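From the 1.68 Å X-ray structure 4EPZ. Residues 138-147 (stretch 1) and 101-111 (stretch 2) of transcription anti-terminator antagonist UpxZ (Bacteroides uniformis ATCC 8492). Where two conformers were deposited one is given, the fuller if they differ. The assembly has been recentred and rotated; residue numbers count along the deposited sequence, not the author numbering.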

# COMPACT_ATOMS: atom_id res chain seq x y z
N ASP A 138 -4.44 -16.22 4.80
CA ASP A 138 -5.43 -15.14 4.92
C ASP A 138 -4.94 -13.84 4.20
O ASP A 138 -5.72 -13.19 3.51
CB ASP A 138 -5.70 -14.84 6.41
CG ASP A 138 -6.48 -15.92 7.15
OD1 ASP A 138 -6.83 -16.96 6.51
OD2 ASP A 138 -6.80 -15.72 8.35
N GLU A 139 -3.63 -13.50 4.33
CA GLU A 139 -3.06 -12.30 3.71
C GLU A 139 -2.99 -12.43 2.18
O GLU A 139 -3.17 -11.43 1.48
CB GLU A 139 -1.64 -12.00 4.26
CG GLU A 139 -1.60 -11.56 5.72
CD GLU A 139 -2.02 -12.59 6.76
OE1 GLU A 139 -1.90 -13.81 6.48
OE2 GLU A 139 -2.52 -12.17 7.84
N GLN A 140 -2.68 -13.63 1.68
CA GLN A 140 -2.65 -13.89 0.24
C GLN A 140 -4.06 -13.72 -0.32
O GLN A 140 -4.24 -13.04 -1.32
CB GLN A 140 -2.14 -15.31 -0.04
CG GLN A 140 -0.64 -15.38 0.21
CD GLN A 140 -0.08 -16.78 0.12
OE1 GLN A 140 -0.80 -17.79 0.05
NE2 GLN A 140 1.24 -16.85 0.22
N LYS A 141 -5.08 -14.28 0.38
CA LYS A 141 -6.47 -14.11 -0.09
C LYS A 141 -6.85 -12.63 -0.13
O LYS A 141 -7.46 -12.20 -1.11
CB LYS A 141 -7.44 -14.89 0.80
CG LYS A 141 -7.36 -16.39 0.62
CD LYS A 141 -8.21 -17.06 1.70
CE LYS A 141 -8.13 -18.55 1.60
NZ LYS A 141 -8.92 -19.21 2.67
N GLU A 142 -6.50 -11.86 0.90
CA GLU A 142 -6.83 -10.44 0.98
C GLU A 142 -6.17 -9.62 -0.13
O GLU A 142 -6.84 -8.79 -0.73
CB GLU A 142 -6.40 -9.83 2.31
CG GLU A 142 -7.27 -10.20 3.50
CD GLU A 142 -7.01 -9.32 4.72
OE1 GLU A 142 -6.44 -8.22 4.55
OE2 GLU A 142 -7.39 -9.73 5.84
N ILE A 143 -4.86 -9.86 -0.39
CA ILE A 143 -4.14 -9.04 -1.38
C ILE A 143 -4.65 -9.41 -2.79
O ILE A 143 -4.75 -8.52 -3.64
CB ILE A 143 -2.60 -9.12 -1.25
CG1 ILE A 143 -1.91 -7.95 -2.02
CG2 ILE A 143 -2.06 -10.51 -1.66
CD1 ILE A 143 -2.33 -6.52 -1.42
N ILE A 144 -5.00 -10.69 -3.03
CA ILE A 144 -5.60 -11.08 -4.32
C ILE A 144 -6.93 -10.28 -4.56
O ILE A 144 -7.16 -9.75 -5.66
CB ILE A 144 -5.84 -12.61 -4.35
CG1 ILE A 144 -4.51 -13.37 -4.48
CG2 ILE A 144 -6.80 -12.99 -5.51
CD1 ILE A 144 -4.71 -14.86 -4.14
N GLU A 145 -7.75 -10.18 -3.51
CA GLU A 145 -9.02 -9.46 -3.54
C GLU A 145 -8.75 -7.98 -3.81
O GLU A 145 -9.42 -7.37 -4.65
CB GLU A 145 -9.77 -9.68 -2.21
CG GLU A 145 -11.19 -9.13 -2.18
CD GLU A 145 -11.89 -9.24 -0.84
OE1 GLU A 145 -11.53 -10.14 -0.04
OE2 GLU A 145 -12.80 -8.42 -0.57
N GLU A 146 -7.76 -7.40 -3.12
CA GLU A 146 -7.42 -5.97 -3.29
C GLU A 146 -6.98 -5.67 -4.73
O GLU A 146 -7.47 -4.71 -5.34
CB GLU A 146 -6.33 -5.56 -2.28
CG GLU A 146 -6.92 -5.43 -0.88
CD GLU A 146 -5.92 -5.35 0.27
OE1 GLU A 146 -4.76 -4.98 0.02
OE2 GLU A 146 -6.31 -5.62 1.43
N LEU A 147 -6.10 -6.52 -5.27
CA LEU A 147 -5.63 -6.39 -6.65
C LEU A 147 -6.81 -6.48 -7.62
O LEU A 147 -6.92 -5.61 -8.51
CB LEU A 147 -4.61 -7.47 -7.00
CG LEU A 147 -4.10 -7.45 -8.46
CD1 LEU A 147 -3.45 -6.09 -8.83
CD2 LEU A 147 -3.15 -8.63 -8.71
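Stretch 2, residues 101-111: SLLKMRLLTWG

Packing of residues 101-111 on residues 138-147 of UpxZ. Both stretches are helical, stretch 1 throughout and stretch 2 from Leu102 onward, and both helices continue beyond the residues given. They run in the same direction, their axes crossing at 16° and approaching to 9.9 Å, so contacts recur along the pair in matching order. Ser101 caps the start of the second helix: its OG accepts from Lys104 N at 3.0 Å. No direct hydrogen bond joins the stretches; the interface, 469 Å² summed over both sides, is made of van der Waals packing and two water bridges.

Along stretch 1, Asp138 lies out of reach. Glu139 starts toward the partner, its CB 3.7 Å from Leu102 CD2 and its CG 3.3 Å from Arg106 NH2, but its carboxylate leads away. Water 1 bridges the Glu139 backbone to the Arg106 side chain, donating to Glu139 O (2.9 Å) and accepting from Arg106 NH2 (2.8 Å). One turn on, Ile143 (chi1 t, chi2 p) is the most covered residue of stretch 1. Ile143 CG2 packs on CG of the selenomethionine Met105 at 3.7 Å, its CD1 lies 4.0 Å from the aliphatic Arg106 CG, and its CG1 lies 3.7 Å from Thr109 OG1. Thr109 OG1 donates to Met105 O (2.9 Å), so the hydroxyl proton is used within its own helix. Glu146 OE1 is 4.1 Å from Trp110 NE1, and water 2 spans the gap, accepting from Trp110 NE1 (2.8 Å) and donating to Glu146 OE1 (2.5 Å). At Leu147 the backbones come close, Leu147 CA lying 5.6 Å from Thr109 CA; Thr109 CG2 reaches to 3.7 Å from Leu147 CA, while Leu147 CD2 meets Met105 CE at 4.0 Å.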

# COMPACT_ATOMS: atom_id res chain seq x y z
N SER A 101 7.99 -12.30 -2.03
CA SER A 101 7.51 -12.20 -0.64
C SER A 101 6.16 -11.54 -0.61
O SER A 101 5.74 -10.96 -1.61
CB SER A 101 8.46 -11.35 0.21
OG SER A 101 8.38 -9.99 -0.20
N LEU A 102 5.48 -11.61 0.55
CA LEU A 102 4.20 -10.94 0.78
C LEU A 102 4.42 -9.44 0.61
O LEU A 102 3.58 -8.73 0.05
CB LEU A 102 3.70 -11.26 2.19
CG LEU A 102 2.37 -10.67 2.58
CD1 LEU A 102 1.26 -11.03 1.55
CD2 LEU A 102 1.97 -11.08 4.03
N LEU A 103 5.56 -8.94 1.14
CA LEU A 103 5.90 -7.52 1.02
C LEU A 103 5.92 -7.09 -0.45
O LEU A 103 5.32 -6.05 -0.81
CB LEU A 103 7.28 -7.29 1.64
CG LEU A 103 7.89 -5.89 1.41
CD1 LEU A 103 7.02 -4.75 2.06
CD2 LEU A 103 9.34 -5.86 1.91
N LYS A 104 6.61 -7.88 -1.28
CA LYS A 104 6.77 -7.54 -2.71
C LYS A 104 5.39 -7.57 -3.37
O LYS A 104 5.06 -6.65 -4.12
CB LYS A 104 7.76 -8.48 -3.40
CG LYS A 104 8.06 -7.98 -4.82
CD LYS A 104 9.17 -8.79 -5.47
CE LYS A 104 9.58 -8.07 -6.73
NZ LYS A 104 10.75 -8.73 -7.37
N MSE A 105 4.57 -8.58 -3.03
CA MSE A 105 3.21 -8.65 -3.58
C MSE A 105 2.39 -7.38 -3.22
O MSE A 105 1.72 -6.79 -4.07
CB MSE A 105 2.49 -9.89 -3.04
CG MSE A 105 1.06 -10.01 -3.56
SE MSE A 105 1.05 -10.37 -5.51
CE MSE A 105 -0.91 -10.00 -5.68
N ARG A 106 2.46 -6.98 -1.96
CA ARG A 106 1.74 -5.78 -1.49
C ARG A 106 2.26 -4.52 -2.19
O ARG A 106 1.46 -3.68 -2.59
CB ARG A 106 1.84 -5.66 0.04
CG ARG A 106 1.00 -6.78 0.71
CD ARG A 106 1.35 -6.87 2.17
NE ARG A 106 0.30 -7.57 2.91
CZ ARG A 106 0.38 -7.89 4.21
NH1 ARG A 106 1.48 -7.61 4.89
NH2 ARG A 106 -0.62 -8.51 4.81
N LEU A 107 3.57 -4.42 -2.40
CA LEU A 107 4.12 -3.24 -3.08
C LEU A 107 3.67 -3.22 -4.55
O LEU A 107 3.34 -2.16 -5.10
CB LEU A 107 5.64 -3.23 -3.01
CG LEU A 107 6.24 -2.82 -1.66
CD1 LEU A 107 7.73 -3.20 -1.62
CD2 LEU A 107 6.12 -1.30 -1.45
N LEU A 108 3.70 -4.38 -5.20
CA LEU A 108 3.24 -4.44 -6.61
C LEU A 108 1.78 -4.06 -6.71
O LEU A 108 1.43 -3.31 -7.62
CB LEU A 108 3.42 -5.84 -7.22
CG LEU A 108 4.86 -6.33 -7.46
CD1 LEU A 108 4.85 -7.86 -7.56
CD2 LEU A 108 5.43 -5.70 -8.76
N THR A 109 0.94 -4.51 -5.74
CA THR A 109 -0.50 -4.25 -5.81
C THR A 109 -0.78 -2.78 -5.53
O THR A 109 -1.52 -2.13 -6.28
CB THR A 109 -1.22 -5.20 -4.84
OG1 THR A 109 -0.92 -6.52 -5.25
CG2 THR A 109 -2.73 -4.97 -4.86
N TRP A 110 -0.24 -2.24 -4.43
CA TRP A 110 -0.42 -0.82 -4.11
C TRP A 110 0.19 0.08 -5.18
O TRP A 110 -0.40 1.11 -5.52
CB TRP A 110 0.16 -0.50 -2.74
CG TRP A 110 -0.81 -0.89 -1.67
CD1 TRP A 110 -0.80 -2.05 -0.95
CD2 TRP A 110 -2.05 -0.24 -1.38
NE1 TRP A 110 -1.91 -2.10 -0.13
CE2 TRP A 110 -2.71 -1.01 -0.39
CE3 TRP A 110 -2.64 0.97 -1.80
CZ2 TRP A 110 -3.93 -0.63 0.17
CZ3 TRP A 110 -3.86 1.35 -1.24
CH2 TRP A 110 -4.50 0.54 -0.30
N GLY A 111 1.36 -0.29 -5.70
CA GLY A 111 2.00 0.49 -6.77
C GLY A 111 1.15 0.49 -8.03
O GLY A 111 0.91 1.56 -8.63
O HOH W 1 -2.28 -8.86 2.52
O HOH W 2 -3.16 -3.96 1.61